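Local coordinates for T9SS C-terminal target domain-containing protein (Bacteroides cellulosilyticus, PDB 5JVK) that probably hydrolyses O-glycosidic bonds as an endo-acting family 39 glycoside hydrolase of a gut symbiont, at residues 41-45 and 46-50; 350-353 and 354-358. All coordinates share one frame; numbering follows the deposited sequence.

Interaction 1: 41-45 and 46-50; sequences KLVRY and GDNLT
Val43 and Thr50 form an antiparallel non-hydrogen-bonded pair with CA atoms 4.5 Å apart, and the chain folds back on itself between them, 41-45 and 46-50 running 162° apart. Arg44 N donates to Leu49 O at 2.9 Å; two weak backbone bonds, Asn48 N to Arg44 O and Asp47 N to Tyr45 O, draw in the turn. Gly46 adopts a backbone conformation in which a CB would collide with Tyr45 O. Arg44 CG lies opposite the backbone N and the chain bends at chi3 (69°), turning the NE/NH2 edge to Asp47: Arg44 NE reaches Asp47 OD1 at 3.0 Å, while NH2 meets OD2 at 2.7 Å. Both oxygens use syn lone pairs, and the guanidinium and carboxylate planes lie 25° apart, close to coplanar. Leu49 CD2 covers one guanidinium face, 3.4 Å from Arg44 CZ. A leucine in place of Arg44 would probably leave the Asp47 carboxylate without its paired donors and free to turn. Val43 CG1 rests 3.7 Å from Asn48 CA, and Thr50 OG1 bonds to Asn48 O. The contact is a beta-hairpin connection between strands 37-44 and 50-55; strand 69-78 flanks 37-44 on its other edge, and Glu67 and Leu68 O bind Arg44 NH1.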
ATOM      1  N   LYS A  41     -12.161  20.841  18.269  1.00 40.90           N
ATOM      2  CA  LYS A  41     -10.943  21.503  17.796  1.00 39.82           C
ATOM      3  C   LYS A  41     -10.189  20.557  16.866  1.00 37.97           C
ATOM      4  O   LYS A  41      -9.856  19.441  17.268  1.00 37.96           O
ATOM      5  CB  LYS A  41     -10.037  21.864  18.973  1.00 40.98           C
ATOM      6  CG  LYS A  41     -10.490  23.071  19.779  1.00 42.50           C
ATOM      7  CD  LYS A  41      -9.568  23.335  20.964  1.00 43.67           C
ATOM      8  CE  LYS A  41      -8.269  24.015  20.550  1.00 44.74           C
ATOM      9  NZ  LYS A  41      -7.230  23.938  21.614  1.00 45.44           N
ATOM     10  N   LEU A  42      -9.932  21.002  15.635  1.00 35.65           N
ATOM     11  CA  LEU A  42      -9.089  20.269  14.684  1.00 33.67           C
ATOM     12  C   LEU A  42      -7.720  20.928  14.647  1.00 32.40           C
ATOM     13  O   LEU A  42      -7.598  22.046  14.162  1.00 32.31           O
ATOM     14  CB  LEU A  42      -9.703  20.277  13.282  1.00 33.27           C
ATOM     15  CG  LEU A  42     -10.922  19.379  13.068  1.00 33.18           C
ATOM     16  CD1 LEU A  42     -11.629  19.753  11.774  1.00 33.45           C
ATOM     17  CD2 LEU A  42     -10.538  17.907  13.063  1.00 33.08           C
ATOM     18  N   VAL A  43      -6.704  20.220  15.148  1.00 31.41           N
ATOM     19  CA  VAL A  43      -5.336  20.739  15.274  1.00 30.30           C
ATOM     20  C   VAL A  43      -4.391  19.991  14.328  1.00 29.54           C
ATOM     21  O   VAL A  43      -4.238  18.773  14.433  1.00 28.88           O
ATOM     22  CB  VAL A  43      -4.817  20.585  16.722  1.00 30.39           C
ATOM     23  CG1 VAL A  43      -3.520  21.363  16.910  1.00 30.32           C
ATOM     24  CG2 VAL A  43      -5.872  21.044  17.724  1.00 30.50           C
ATOM     25  N   ARG A  44      -3.749  20.730  13.423  1.00 29.01           N
ATOM     26  CA  ARG A  44      -2.893  20.144  12.386  1.00 28.64           C
ATOM     27  C   ARG A  44      -1.543  19.692  12.946  1.00 28.97           C
ATOM     28  O   ARG A  44      -0.996  20.332  13.844  1.00 29.74           O
ATOM     29  CB  ARG A  44      -2.663  21.157  11.259  1.00 28.02           C
ATOM     30  CG  ARG A  44      -1.945  20.587  10.046  1.00 27.39           C
ATOM     31  CD  ARG A  44      -2.157  21.413   8.788  1.00 26.73           C
ATOM     32  NE  ARG A  44      -1.494  22.715   8.833  1.00 26.15           N
ATOM     33  CZ  ARG A  44      -1.478  23.594   7.830  1.00 26.16           C
ATOM     34  NH1 ARG A  44      -2.090  23.332   6.676  1.00 26.60           N
ATOM     35  NH2 ARG A  44      -0.843  24.752   7.972  1.00 26.04           N
ATOM     36  N   TYR A  45      -1.014  18.594  12.405  1.00 28.62           N
ATOM     37  CA  TYR A  45       0.306  18.085  12.796  1.00 28.82           C
ATOM     38  C   TYR A  45       1.393  19.110  12.441  1.00 28.68           C
ATOM     39  O   TYR A  45       1.320  19.771  11.398  1.00 27.89           O
ATOM     40  CB  TYR A  45       0.582  16.725  12.117  1.00 29.01           C
ATOM     41  CG  TYR A  45       1.947  16.116  12.381  1.00 29.45           C
ATOM     42  CD1 TYR A  45       3.081  16.562  11.693  1.00 29.55           C
ATOM     43  CD2 TYR A  45       2.102  15.071  13.292  1.00 29.60           C
ATOM     44  CE1 TYR A  45       4.328  16.009  11.928  1.00 29.63           C
ATOM     45  CE2 TYR A  45       3.346  14.510  13.530  1.00 29.72           C
ATOM     46  CZ  TYR A  45       4.454  14.981  12.844  1.00 29.92           C
ATOM     47  OH  TYR A  45       5.693  14.432  13.078  1.00 30.75           O
ATOM     48  N   GLY A  46       2.380  19.244  13.328  1.00 28.69           N
ATOM     49  CA  GLY A  46       3.556  20.083  13.086  1.00 29.26           C
ATOM     50  C   GLY A  46       3.417  21.525  13.542  1.00 29.77           C
ATOM     51  O   GLY A  46       4.129  21.956  14.447  1.00 30.29           O
ATOM     52  N   ASP A  47       2.512  22.266  12.904  1.00 30.43           N
ATOM     53  CA  ASP A  47       2.341  23.706  13.153  1.00 30.88           C
ATOM     54  C   ASP A  47       1.093  24.081  13.972  1.00 30.91           C
ATOM     55  O   ASP A  47       0.884  25.260  14.261  1.00 30.35           O
ATOM     56  CB  ASP A  47       2.365  24.482  11.823  1.00 31.43           C
ATOM     57  CG  ASP A  47       1.132  24.239  10.957  1.00 31.91           C
ATOM     58  OD1 ASP A  47       0.479  23.181  11.089  1.00 32.36           O
ATOM     59  OD2 ASP A  47       0.818  25.116  10.127  1.00 32.45           O
ATOM     60  N   ASN A  48       0.277  23.086  14.326  1.00 31.29           N
ATOM     61  CA  ASN A  48      -0.910  23.274  15.179  1.00 31.81           C
ATOM     62  C   ASN A  48      -1.937  24.297  14.653  1.00 31.05           C
ATOM     63  O   ASN A  48      -2.575  24.997  15.442  1.00 30.88           O
ATOM     64  CB  ASN A  48      -0.499  23.621  16.624  1.00 32.27           C
ATOM     65  CG  ASN A  48       0.476  22.619  17.221  1.00 32.73           C
ATOM     66  OD1 ASN A  48       1.467  23.006  17.836  1.00 33.76           O
ATOM     67  ND2 ASN A  48       0.202  21.332  17.048  1.00 32.75           N
ATOM     68  N   LEU A  49      -2.094  24.377  13.330  1.00 30.36           N
ATOM     69  CA  LEU A  49      -3.172  25.163  12.728  1.00 29.83           C
ATOM     70  C   LEU A  49      -4.501  24.601  13.236  1.00 30.03           C
ATOM     71  O   LEU A  49      -4.791  23.417  13.048  1.00 29.13           O
ATOM     72  CB  LEU A  49      -3.114  25.098  11.198  1.00 29.66           C
ATOM     73  CG  LEU A  49      -4.144  25.916  10.409  1.00 29.46           C
ATOM     74  CD1 LEU A  49      -3.957  27.406  10.652  1.00 29.28           C
ATOM     75  CD2 LEU A  49      -4.048  25.604   8.924  1.00 29.45           C
ATOM     76  N   THR A  50      -5.283  25.455  13.895  1.00 30.79           N
ATOM     77  CA  THR A  50      -6.476  25.031  14.630  1.00 31.28           C
ATOM     78  C   THR A  50      -7.754  25.585  13.997  1.00 31.43           C
ATOM     79  O   THR A  50      -7.784  26.730  13.543  1.00 31.10           O
ATOM     80  CB  THR A  50      -6.388  25.469  16.106  1.00 31.20           C
ATOM     81  OG1 THR A  50      -5.185  24.944  16.684  1.00 31.09           O
ATOM     82  CG2 THR A  50      -7.590  24.971  16.910  1.00 31.33           C
TER

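Interaction 2: 350-353 and 354-358; sequences DIEQ and AAYLA
Glu352 and Tyr356 meet one helical turn apart, where Tyr356 N donates to Glu352 O at 2.8 Å with an N-H...O angle of 160°, almost in line with the carbonyl. Glu352 O also lies over one face of the Tyr356 ring, offset toward the rim and 3.1 Å from Tyr356 CG. Tyr356 CG lies anti to the Tyr356 carbonyl carbon (chi1 -60°), which carries the ring back over the preceding turn, Tyr356 CE2 coming 4.1 Å from Glu352 CB. Three further i to i+4 bonds satisfy the backbone: Ala354 N to Asp350 O, Leu357 N to Gln353 O, and Ala355 N to Ile351 O, the last at 2.9 Å. This is the first part of helix 350-366, which links barrel strands 335-341 and 373-375 in a beta-alpha-beta unit of the (beta/alpha)8 barrel. The polar side chains find partners beyond the two segments, Asp350 OD1 bonding to Ser345 OG and Glu352 OE1 accepting from Leu349 N. The buried Gln353 amide is satisfied at both ends, OE1 by Ser404 OG and NE2 by the carbonyls of Trp343 and Gly393. Trp343 also stacks edge-to-face with the Tyr356 ring, while Ala354 packs on Pro403 and Ala407 of helix 403-415.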
ATOM      1  N   ASP A 350       5.060   6.553  14.206  1.00 17.38           N
ATOM      2  CA  ASP A 350       3.995   6.756  13.214  1.00 17.02           C
ATOM      3  C   ASP A 350       4.479   7.623  12.049  1.00 16.57           C
ATOM      4  O   ASP A 350       4.154   7.353  10.896  1.00 16.36           O
ATOM      5  CB  ASP A 350       2.761   7.427  13.846  1.00 17.16           C
ATOM      6  CG  ASP A 350       1.859   6.454  14.601  1.00 17.37           C
ATOM      7  OD1 ASP A 350       1.970   5.222  14.415  1.00 17.25           O
ATOM      8  OD2 ASP A 350       1.010   6.946  15.380  1.00 17.61           O
ATOM      9  N   ILE A 351       5.251   8.660  12.362  1.00 16.15           N
ATOM     10  CA  ILE A 351       5.737   9.595  11.352  1.00 16.01           C
ATOM     11  C   ILE A 351       6.811   8.966  10.450  1.00 15.72           C
ATOM     12  O   ILE A 351       6.919   9.329   9.275  1.00 15.38           O
ATOM     13  CB  ILE A 351       6.223  10.925  11.998  1.00 16.15           C
ATOM     14  CG1 ILE A 351       6.219  12.057  10.972  1.00 16.26           C
ATOM     15  CG2 ILE A 351       7.601  10.784  12.641  1.00 16.20           C
ATOM     16  CD1 ILE A 351       4.836  12.487  10.516  1.00 16.34           C
ATOM     17  N   GLU A 352       7.589   8.027  10.997  1.00 15.49           N
ATOM     18  CA  GLU A 352       8.543   7.246  10.199  1.00 15.40           C
ATOM     19  C   GLU A 352       7.817   6.334   9.205  1.00 15.21           C
ATOM     20  O   GLU A 352       8.185   6.282   8.030  1.00 15.03           O
ATOM     21  CB  GLU A 352       9.489   6.437  11.096  1.00 15.49           C
ATOM     22  CG  GLU A 352      10.524   7.299  11.814  1.00 15.56           C
ATOM     23  CD  GLU A 352      11.355   6.550  12.850  1.00 15.65           C
ATOM     24  OE1 GLU A 352      10.960   5.446  13.288  1.00 15.50           O
ATOM     25  OE2 GLU A 352      12.417   7.080  13.243  1.00 15.59           O
ATOM     26  N   GLN A 353       6.780   5.640   9.680  1.00 15.08           N
ATOM     27  CA  GLN A 353       5.925   4.801   8.825  1.00 15.05           C
ATOM     28  C   GLN A 353       5.355   5.600   7.645  1.00 15.18           C
ATOM     29  O   GLN A 353       5.338   5.116   6.511  1.00 15.36           O
ATOM     30  CB  GLN A 353       4.772   4.180   9.634  1.00 14.96           C
ATOM     31  CG  GLN A 353       4.031   3.057   8.907  1.00 14.92           C
ATOM     32  CD  GLN A 353       2.618   2.791   9.427  1.00 14.90           C
ATOM     33  OE1 GLN A 353       1.916   3.700   9.873  1.00 14.74           O
ATOM     34  NE2 GLN A 353       2.184   1.534   9.340  1.00 14.89           N
ATOM     35  N   ALA A 354       4.893   6.817   7.924  1.00 15.22           N
ATOM     36  CA  ALA A 354       4.378   7.714   6.894  1.00 15.29           C
ATOM     37  C   ALA A 354       5.475   8.129   5.919  1.00 15.40           C
ATOM     38  O   ALA A 354       5.310   8.009   4.705  1.00 15.52           O
ATOM     39  CB  ALA A 354       3.751   8.943   7.536  1.00 15.31           C
ATOM     40  N   ALA A 355       6.593   8.603   6.462  1.00 15.50           N
ATOM     41  CA  ALA A 355       7.749   8.999   5.654  1.00 15.51           C
ATOM     42  C   ALA A 355       8.222   7.872   4.733  1.00 15.63           C
ATOM     43  O   ALA A 355       8.467   8.101   3.551  1.00 15.62           O
ATOM     44  CB  ALA A 355       8.890   9.460   6.553  1.00 15.43           C
ATOM     45  N   TYR A 356       8.325   6.660   5.275  1.00 15.92           N
ATOM     46  CA  TYR A 356       8.825   5.512   4.512  1.00 16.15           C
ATOM     47  C   TYR A 356       7.830   5.011   3.470  1.00 16.19           C
ATOM     48  O   TYR A 356       8.243   4.462   2.447  1.00 16.10           O
ATOM     49  CB  TYR A 356       9.252   4.368   5.444  1.00 16.32           C
ATOM     50  CG  TYR A 356      10.370   4.701   6.431  1.00 16.58           C
ATOM     51  CD1 TYR A 356      11.189   5.833   6.278  1.00 16.71           C
ATOM     52  CD2 TYR A 356      10.632   3.857   7.509  1.00 16.70           C
ATOM     53  CE1 TYR A 356      12.203   6.115   7.181  1.00 16.73           C
ATOM     54  CE2 TYR A 356      11.652   4.134   8.411  1.00 16.80           C
ATOM     55  CZ  TYR A 356      12.431   5.265   8.242  1.00 16.77           C
ATOM     56  OH  TYR A 356      13.443   5.550   9.131  1.00 16.88           O
ATOM     57  N   LEU A 357       6.534   5.199   3.720  1.00 16.33           N
ATOM     58  CA  LEU A 357       5.505   4.883   2.724  1.00 16.40           C
ATOM     59  C   LEU A 357       5.668   5.760   1.483  1.00 16.29           C
ATOM     60  O   LEU A 357       5.725   5.249   0.369  1.00 16.39           O
ATOM     61  CB  LEU A 357       4.100   5.056   3.309  1.00 16.51           C
ATOM     62  CG  LEU A 357       2.917   4.591   2.438  1.00 16.56           C
ATOM     63  CD1 LEU A 357       1.787   4.074   3.315  1.00 16.68           C
ATOM     64  CD2 LEU A 357       2.392   5.679   1.505  1.00 16.45           C
ATOM     65  N   ALA A 358       5.738   7.073   1.686  1.00 16.17           N
ATOM     66  CA  ALA A 358       5.917   8.019   0.583  1.00 16.14           C
ATOM     67  C   ALA A 358       7.215   7.752  -0.165  1.00 16.20           C
ATOM     68  O   ALA A 358       7.235   7.736  -1.396  1.00 16.41           O
ATOM     69  CB  ALA A 358       5.904   9.449   1.100  1.00 16.18           C
TER

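Overall arrangement
From the N terminus, interaction 1 comes first and closes the tight turn between strands 37-44 and 50-55, at the edge of a five-stranded mixed sheet. The chain then builds most of the parallel barrel before interaction 2 forms within helix 350-366, between the last two barrel strands. The two are in series, neither nested nor crossed, and each is local, its two segments being consecutive in the chain. Their centres are 19 Å apart, yet they touch: Tyr45 OH packs against Ile351 CG1 at 3.2 Å, so the turn of the N-terminal sheet meets the barrel helix. Tyr45 also stacks edge-to-face with Trp471, and Ile351 touches Leu492, which brings the C-terminal antiparallel sheet region to the same junction.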